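PDB 5X2H: CRISPR-associated endonuclease Cas9 from Campylobacter jejuni subsp. jejuni serotype O:2, which uses a guide RNA to recognise matching invading DNA and cleaves both target strands with its HNH and RuvC-like nuclease domains. Local coordinates for residues 714-719 and 725-730; 685-690 and 696-701. All blocks are in the same frame, centred on the assembly; numbering follows the deposited sequence.

In the fold
The two contacts follow one another along the chain: interaction 2 closes at Tyr701 before interaction 1 opens at Ala714, with helix 702-707 between them. Interaction 2 lies in the three-stranded sheet 695-700, 683-689, 733-740, interaction 1 in the two-stranded pair 713-714 with 727-728. Their centres are about 10 Å apart, and they touch. Val715 N lies 3.0 Å from Ala697 O, a probable hydrogen bond, which ties the start of the loop after strand 713-714 to strand 695-700; Val715 CG2 also packs on Pro699 CD. Both reach bound DNA: Arg717 lies by bases of chain C, Tyr701 holds a phosphate of chain D. The predicted RuvC active-site residues lie away from both contacts.

Interaction 1 (714-719 and 725-730); sequences AVARSK and DWILMD. With nucleotides of chain C.
The indole of Trp726 lies flat against the extended backbone at Val715, whose CA sits over the centre of the ring system, and this is the tight part of the contact. Val715 CG2 stands 3.6 Å from the centroid of the Trp726 six-membered ring, 16° off the normal, a CH-pi contact over the face. CG1 reaches the ring less closely, while the backbone N of Ala716 lies over the same face near CD1. Val715 and Trp726 lie alongside each other; CG1 of Val715 is anti to the backbone N (chi1 180°), which leaves CG2 beside that N and over the ring. Pro699 of strand 695-700 also touches both residues.

Next to this, Ala714 and Ile727 form an antiparallel hydrogen-bonded pair: Ala714 N gives to Ile727 O at 2.7 Å, and Ile727 N to Ala714 O at 2.9 Å. The folded chain of Met729 brings CE to 3.7 Å from Ala714 CB. Ala716 CB comes within 3.4 Å of Asp725 O and also meets Ile727 CD1.

The other end is looser. The carboxylate of exposed Asp725 forms a salt bridge with Lys661, and from Arg717 on the chain leaves the contact. N4 of DC1 of chain C lies over one face of the Arg717 guanidinium. The arrangement is a short two-stranded antiparallel ladder, 713-714 with 727-728, closing a loop that carries an arginine to the DNA bases.

Interaction 2 (685-690 and 696-701); sequences DIFKHK and YAVPIY. With nucleotides of chain D.
A beta hairpin joins strands 683-689 and 695-700, and its ladder puts Phe687 opposite Tyr696 and Asp685 opposite Val698, both hydrogen-bonded pairs. Phe687 N gives a bond to Tyr696 O at 2.7 Å, and Tyr696 N returns one to Phe687 O at 2.9 Å. Ile686 faces Ala697 in the non-hydrogen-bonded pair between, and Ile686 CD1 rests on Ala697 CB at 3.8 Å. On the other face of the sheet, Phe687 CE1 meets Val698 CG2 at 3.8 Å, the methyl oblique to the ring, and Ile700 CD1 packs 3.3 Å from Asp685 OD2. That buried carboxylate has ample partners, with salt bridges to Arg830 and Arg683 and a hydrogen bond from Ser738. Near the turn, His689 CB sits at the edge of the Tyr696 ring, 3.9 Å from CE1. Beyond the ladder, Tyr701 OH donates to OP2 of DA4 of chain D at 2.6 Å, with this oxygen near the ring plane. Tyr701 sits at the N-cap position, just before helix 702-707. Strand 683-689 is the middle of a three-stranded antiparallel sheet, between strand 695-700 and strand 733-740, whose Tyr733 meets both His689 and Tyr696 edge-to-face.

Interaction 1 (714-719 and 725-730)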
loop_
_atom_site.group_PDB
_atom_site.type_symbol
_atom_site.label_atom_id
_atom_site.label_comp_id
_atom_site.label_asym_id
_atom_site.label_seq_id
_atom_site.Cartn_x
_atom_site.Cartn_y
_atom_site.Cartn_z
ATOM N N ALA A 714 -13.389 -31.416 -14.256
ATOM C CA ALA A 714 -14.454 -30.460 -14.514
ATOM C C ALA A 714 -15.604 -30.660 -13.537
ATOM O O ALA A 714 -15.900 -31.781 -13.112
ATOM C CB ALA A 714 -14.962 -30.591 -15.951
ATOM N N VAL A 715 -16.265 -29.554 -13.196
ATOM C CA VAL A 715 -17.338 -29.589 -12.212
ATOM C C VAL A 715 -18.539 -30.339 -12.771
ATOM O O VAL A 715 -18.923 -30.166 -13.936
ATOM C CB VAL A 715 -17.730 -28.161 -11.793
ATOM C CG1 VAL A 715 -18.863 -28.197 -10.770
ATOM C CG2 VAL A 715 -16.520 -27.424 -11.232
ATOM N N ALA A 716 -19.134 -31.186 -11.935
ATOM C CA ALA A 716 -20.394 -31.847 -12.232
ATOM C C ALA A 716 -21.423 -31.418 -11.198
ATOM O O ALA A 716 -21.096 -31.260 -10.017
ATOM C CB ALA A 716 -20.242 -33.371 -12.226
ATOM N N ARG A 717 -22.661 -31.217 -11.641
ATOM C CA ARG A 717 -23.712 -30.814 -10.717
ATOM C C ARG A 717 -23.988 -31.920 -9.708
ATOM O O ARG A 717 -23.822 -33.109 -9.992
ATOM C CB ARG A 717 -24.987 -30.460 -11.477
ATOM C CG ARG A 717 -25.045 -29.017 -11.929
ATOM C CD ARG A 717 -26.377 -28.725 -12.570
ATOM N NE ARG A 717 -26.727 -27.311 -12.509
ATOM C CZ ARG A 717 -27.254 -26.719 -11.440
ATOM N NH1 ARG A 717 -27.484 -27.414 -10.333
ATOM N NH2 ARG A 717 -27.556 -25.431 -11.481
ATOM N N SER A 718 -24.413 -31.520 -8.515
ATOM C CA SER A 718 -24.586 -32.441 -7.405
ATOM C C SER A 718 -26.036 -32.483 -6.947
ATOM O O SER A 718 -26.833 -31.584 -7.232
ATOM C CB SER A 718 -23.694 -32.055 -6.217
ATOM O OG SER A 718 -22.403 -32.615 -6.351
ATOM N N LYS A 719 -26.365 -33.547 -6.219
ATOM C CA LYS A 719 -27.626 -33.605 -5.501
ATOM C C LYS A 719 -27.589 -32.626 -4.328
ATOM O O LYS A 719 -26.591 -31.945 -4.081
ATOM C CB LYS A 719 -27.912 -35.033 -5.038
ATOM C CG LYS A 719 -28.657 -35.869 -6.069
ATOM C CD LYS A 719 -28.976 -37.265 -5.555
ATOM C CE LYS A 719 -27.752 -38.164 -5.600
ATOM N NZ LYS A 719 -28.025 -39.501 -5.000
ATOM N N ASP A 725 -19.032 -36.922 -8.049
ATOM C CA ASP A 725 -17.694 -36.986 -8.628
ATOM C C ASP A 725 -17.530 -35.937 -9.718
ATOM O O ASP A 725 -18.421 -35.739 -10.550
ATOM C CB ASP A 725 -17.429 -38.372 -9.226
ATOM C CG ASP A 725 -17.219 -39.443 -8.176
ATOM O OD1 ASP A 725 -17.204 -39.114 -6.975
ATOM O OD2 ASP A 725 -17.066 -40.624 -8.557
ATOM N N TRP A 726 -16.387 -35.260 -9.715
ATOM C CA TRP A 726 -16.068 -34.390 -10.835
ATOM C C TRP A 726 -15.514 -35.219 -11.990
ATOM O O TRP A 726 -15.157 -36.390 -11.833
ATOM C CB TRP A 726 -15.086 -33.296 -10.416
ATOM C CG TRP A 726 -15.734 -32.218 -9.596
ATOM C CD1 TRP A 726 -16.972 -32.262 -9.012
ATOM C CD2 TRP A 726 -15.188 -30.934 -9.272
ATOM N NE1 TRP A 726 -17.223 -31.088 -8.342
ATOM C CE2 TRP A 726 -16.144 -30.257 -8.487
ATOM C CE3 TRP A 726 -13.981 -30.293 -9.567
ATOM C CZ2 TRP A 726 -15.930 -28.971 -7.996
ATOM C CZ3 TRP A 726 -13.772 -29.017 -9.078
ATOM C CH2 TRP A 726 -14.740 -28.370 -8.301
ATOM N N ILE A 727 -15.455 -34.603 -13.166
ATOM C CA ILE A 727 -15.206 -35.320 -14.413
ATOM C C ILE A 727 -13.755 -35.118 -14.828
ATOM O O ILE A 727 -13.320 -33.988 -15.077
ATOM C CB ILE A 727 -16.168 -34.859 -15.517
ATOM C CG1 ILE A 727 -17.615 -35.046 -15.053
ATOM C CG2 ILE A 727 -15.905 -35.632 -16.800
ATOM C CD1 ILE A 727 -18.620 -34.270 -15.867
ATOM N N LEU A 728 -13.014 -36.220 -14.920
ATOM C CA LEU A 728 -11.626 -36.165 -15.358
ATOM C C LEU A 728 -11.549 -35.763 -16.824
ATOM O O LEU A 728 -12.213 -36.360 -17.678
ATOM C CB LEU A 728 -10.953 -37.520 -15.149
ATOM C CG LEU A 728 -9.460 -37.558 -15.488
ATOM C CD1 LEU A 728 -8.703 -36.556 -14.635
ATOM C CD2 LEU A 728 -8.901 -38.959 -15.301
ATOM N N MET A 729 -10.727 -34.754 -17.119
ATOM C CA MET A 729 -10.553 -34.271 -18.489
ATOM C C MET A 729 -9.467 -35.104 -19.163
ATOM O O MET A 729 -8.296 -34.726 -19.234
ATOM C CB MET A 729 -10.222 -32.785 -18.498
ATOM C CG MET A 729 -11.323 -31.885 -17.941
ATOM S SD MET A 729 -12.787 -31.761 -18.998
ATOM C CE MET A 729 -13.827 -33.085 -18.379
ATOM N N ASP A 730 -9.875 -36.261 -19.673
ATOM C CA ASP A 730 -8.966 -37.196 -20.313
ATOM C C ASP A 730 -8.996 -36.990 -21.831
ATOM O O ASP A 730 -9.388 -35.924 -22.319
ATOM C CB ASP A 730 -9.330 -38.625 -19.889
ATOM C CG ASP A 730 -10.787 -38.967 -20.153
ATOM O OD1 ASP A 730 -11.440 -38.270 -20.959
ATOM O OD2 ASP A 730 -11.286 -39.939 -19.543
ATOM O "O5'" DC C 1 -28.679 -26.845 -20.525
ATOM C "C5'" DC C 1 -29.199 -26.793 -19.206
ATOM C "C4'" DC C 1 -30.183 -25.648 -19.061
ATOM O "O4'" DC C 1 -30.998 -25.860 -17.879
ATOM C "C3'" DC C 1 -29.561 -24.271 -18.878
ATOM O "O3'" DC C 1 -30.462 -23.279 -19.367
ATOM C "C2'" DC C 1 -29.408 -24.199 -17.363
ATOM C "C1'" DC C 1 -30.689 -24.889 -16.899
ATOM N N1 DC C 1 -30.559 -25.583 -15.589
ATOM C C2 DC C 1 -31.241 -25.088 -14.473
ATOM O O2 DC C 1 -31.935 -24.074 -14.595
ATOM N N3 DC C 1 -31.120 -25.738 -13.286
ATOM C C4 DC C 1 -30.360 -26.831 -13.197
ATOM N N4 DC C 1 -30.271 -27.436 -12.007
ATOM C C5 DC C 1 -29.658 -27.352 -14.325
ATOM C C6 DC C 1 -29.785 -26.703 -15.490
ATOM P P DT C 2 -30.146 -21.712 -19.201
ATOM O OP1 DT C 2 -30.880 -21.001 -20.272
ATOM O OP2 DT C 2 -28.681 -21.536 -19.068
ATOM O "O5'" DT C 2 -30.815 -21.337 -17.802
ATOM C "C5'" DT C 2 -30.740 -20.011 -17.313
ATOM C "C4'" DT C 2 -31.968 -19.684 -16.490
ATOM O "O4'" DT C 2 -32.134 -20.686 -15.454
ATOM C "C3'" DT C 2 -31.916 -18.355 -15.759
ATOM O "O3'" DT C 2 -33.229 -17.859 -15.594
ATOM C "C2'" DT C 2 -31.293 -18.747 -14.425
ATOM C "C1'" DT C 2 -31.950 -20.100 -14.181
ATOM N N1 DT C 2 -31.129 -21.032 -13.357
ATOM C C2 DT C 2 -31.436 -21.207 -12.025
ATOM O O2 DT C 2 -32.348 -20.626 -11.464
ATOM N N3 DT C 2 -30.627 -22.090 -11.364
ATOM C C4 DT C 2 -29.566 -22.803 -11.891
ATOM O O4 DT C 2 -28.900 -23.579 -11.216
ATOM C C5 DT C 2 -29.302 -22.575 -13.293
ATOM C C7 DT C 2 -28.173 -23.293 -13.976
ATOM C C6 DT C 2 -30.089 -21.712 -13.949
#

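Interaction 2 (685-690 and 696-701)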
loop_
_atom_site.group_PDB
_atom_site.type_symbol
_atom_site.label_atom_id
_atom_site.label_comp_id
_atom_site.label_asym_id
_atom_site.label_seq_id
_atom_site.Cartn_x
_atom_site.Cartn_y
_atom_site.Cartn_z
ATOM N N ASP A 685 -10.768 -23.072 -16.995
ATOM C CA ASP A 685 -10.377 -23.705 -18.246
ATOM C C ASP A 685 -11.585 -24.412 -18.845
ATOM O O ASP A 685 -12.208 -25.254 -18.188
ATOM C CB ASP A 685 -9.223 -24.682 -18.026
ATOM C CG ASP A 685 -7.922 -23.976 -17.682
ATOM O OD1 ASP A 685 -7.895 -22.724 -17.718
ATOM O OD2 ASP A 685 -6.931 -24.672 -17.376
ATOM N N ILE A 686 -11.912 -24.064 -20.086
ATOM C CA ILE A 686 -13.090 -24.580 -20.772
ATOM C C ILE A 686 -12.670 -25.738 -21.661
ATOM O O ILE A 686 -11.738 -25.610 -22.464
ATOM C CB ILE A 686 -13.782 -23.478 -21.592
ATOM C CG1 ILE A 686 -14.258 -22.356 -20.666
ATOM C CG2 ILE A 686 -14.938 -24.052 -22.404
ATOM C CD1 ILE A 686 -15.104 -22.841 -19.505
ATOM N N PHE A 687 -13.348 -26.869 -21.510
ATOM C CA PHE A 687 -13.132 -28.046 -22.331
ATOM C C PHE A 687 -14.390 -28.340 -23.136
ATOM O O PHE A 687 -15.470 -27.803 -22.873
ATOM C CB PHE A 687 -12.761 -29.265 -21.478
ATOM C CG PHE A 687 -11.389 -29.195 -20.879
ATOM C CD1 PHE A 687 -11.138 -28.395 -19.776
ATOM C CD2 PHE A 687 -10.352 -29.945 -21.408
ATOM C CE1 PHE A 687 -9.878 -28.332 -19.219
ATOM C CE2 PHE A 687 -9.088 -29.890 -20.852
ATOM C CZ PHE A 687 -8.852 -29.083 -19.757
ATOM N N LYS A 688 -14.238 -29.215 -24.125
ATOM C CA LYS A 688 -15.339 -29.609 -24.994
ATOM C C LYS A 688 -15.208 -31.096 -25.275
ATOM O O LYS A 688 -14.160 -31.548 -25.744
ATOM C CB LYS A 688 -15.323 -28.803 -26.297
ATOM C CG LYS A 688 -16.485 -29.064 -27.238
ATOM C CD LYS A 688 -16.518 -28.004 -28.334
ATOM C CE LYS A 688 -17.579 -28.299 -29.374
ATOM N NZ LYS A 688 -17.220 -29.493 -30.184
ATOM N N HIS A 689 -16.258 -31.853 -24.972
ATOM C CA HIS A 689 -16.260 -33.272 -25.296
ATOM C C HIS A 689 -16.198 -33.451 -26.808
ATOM O O HIS A 689 -16.958 -32.824 -27.550
ATOM C CB HIS A 689 -17.505 -33.944 -24.724
ATOM C CG HIS A 689 -17.468 -35.438 -24.789
ATOM N ND1 HIS A 689 -17.650 -36.138 -25.963
ATOM C CD2 HIS A 689 -17.271 -36.368 -23.825
ATOM C CE1 HIS A 689 -17.564 -37.432 -25.720
ATOM N NE2 HIS A 689 -17.335 -37.599 -24.429
ATOM N N LYS A 690 -15.285 -34.315 -27.261
ATOM C CA LYS A 690 -15.000 -34.424 -28.688
ATOM C C LYS A 690 -16.172 -34.964 -29.496
ATOM O O LYS A 690 -16.231 -34.723 -30.706
ATOM C CB LYS A 690 -13.775 -35.312 -28.917
ATOM C CG LYS A 690 -12.481 -34.764 -28.341
ATOM C CD LYS A 690 -11.284 -35.257 -29.141
ATOM C CE LYS A 690 -9.975 -34.779 -28.537
ATOM N NZ LYS A 690 -9.671 -35.483 -27.265
ATOM N N TYR A 696 -17.370 -28.107 -20.646
ATOM C CA TYR A 696 -17.035 -28.443 -19.271
ATOM C C TYR A 696 -15.989 -27.462 -18.764
ATOM O O TYR A 696 -15.147 -26.979 -19.528
ATOM C CB TYR A 696 -16.535 -29.891 -19.165
ATOM C CG TYR A 696 -17.569 -30.909 -19.597
ATOM C CD1 TYR A 696 -17.645 -31.339 -20.919
ATOM C CD2 TYR A 696 -18.485 -31.425 -18.690
ATOM C CE1 TYR A 696 -18.599 -32.264 -21.321
ATOM C CE2 TYR A 696 -19.445 -32.352 -19.083
ATOM C CZ TYR A 696 -19.496 -32.767 -20.399
ATOM O OH TYR A 696 -20.445 -33.686 -20.795
ATOM N N ALA A 697 -16.051 -27.162 -17.465
ATOM C CA ALA A 697 -15.237 -26.106 -16.881
ATOM C C ALA A 697 -14.455 -26.622 -15.684
ATOM O O ALA A 697 -15.004 -27.316 -14.822
ATOM C CB ALA A 697 -16.094 -24.913 -16.454
ATOM N N VAL A 698 -13.177 -26.261 -15.631
ATOM C CA VAL A 698 -12.287 -26.579 -14.524
ATOM C C VAL A 698 -11.979 -25.269 -13.793
ATOM O O VAL A 698 -11.311 -24.392 -14.360
ATOM C CB VAL A 698 -11.001 -27.261 -15.006
ATOM C CG1 VAL A 698 -10.058 -27.511 -13.833
ATOM C CG2 VAL A 698 -11.328 -28.564 -15.719
ATOM N N PRO A 699 -12.446 -25.091 -12.561
ATOM C CA PRO A 699 -12.156 -23.846 -11.839
ATOM C C PRO A 699 -10.757 -23.875 -11.248
ATOM O O PRO A 699 -10.299 -24.899 -10.733
ATOM C CB PRO A 699 -13.230 -23.820 -10.744
ATOM C CG PRO A 699 -13.497 -25.273 -10.470
ATOM C CD PRO A 699 -13.249 -26.028 -11.758
ATOM N N ILE A 700 -10.072 -22.735 -11.335
ATOM C CA ILE A 700 -8.678 -22.607 -10.920
ATOM C C ILE A 700 -8.567 -21.428 -9.960
ATOM O O ILE A 700 -8.873 -20.288 -10.333
ATOM C CB ILE A 700 -7.739 -22.424 -12.123
ATOM C CG1 ILE A 700 -7.884 -23.606 -13.087
ATOM C CG2 ILE A 700 -6.298 -22.278 -11.662
ATOM C CD1 ILE A 700 -6.967 -23.539 -14.287
ATOM N N TYR A 701 -8.119 -21.700 -8.736
ATOM C CA TYR A 701 -8.092 -20.728 -7.654
ATOM C C TYR A 701 -6.658 -20.317 -7.331
ATOM O O TYR A 701 -5.686 -20.938 -7.771
ATOM C CB TYR A 701 -8.782 -21.298 -6.406
ATOM C CG TYR A 701 -10.216 -21.729 -6.646
ATOM C CD1 TYR A 701 -10.511 -22.998 -7.134
ATOM C CD2 TYR A 701 -11.271 -20.867 -6.386
ATOM C CE1 TYR A 701 -11.815 -23.393 -7.354
ATOM C CE2 TYR A 701 -12.579 -21.255 -6.602
ATOM C CZ TYR A 701 -12.846 -22.518 -7.089
ATOM O OH TYR A 701 -14.149 -22.906 -7.305
ATOM P P DA D 4 -15.839 -21.449 -4.465
ATOM O OP1 DA D 4 -14.978 -22.322 -3.631
ATOM O OP2 DA D 4 -15.863 -21.577 -5.943
ATOM O "O5'" DA D 4 -17.350 -21.610 -3.993
ATOM C "C5'" DA D 4 -17.698 -21.430 -2.635
ATOM C "C4'" DA D 4 -19.190 -21.606 -2.466
ATOM O "O4'" DA D 4 -19.871 -20.357 -2.791
ATOM C "C3'" DA D 4 -19.809 -22.664 -3.397
ATOM O "O3'" DA D 4 -20.837 -23.345 -2.720
ATOM C "C2'" DA D 4 -20.390 -21.804 -4.507
ATOM C "C1'" DA D 4 -20.922 -20.667 -3.665
ATOM N N9 DA D 4 -21.341 -19.494 -4.422
ATOM C C8 DA D 4 -20.910 -19.099 -5.658
ATOM N N7 DA D 4 -21.506 -18.017 -6.103
ATOM C C5 DA D 4 -22.402 -17.694 -5.093
ATOM C C6 DA D 4 -23.345 -16.656 -4.950
ATOM N N6 DA D 4 -23.540 -15.705 -5.869
ATOM N N1 DA D 4 -24.075 -16.625 -3.813
ATOM C C2 DA D 4 -23.881 -17.577 -2.897
ATOM N N3 DA D 4 -23.033 -18.602 -2.924
ATOM C C4 DA D 4 -22.316 -18.600 -4.057
#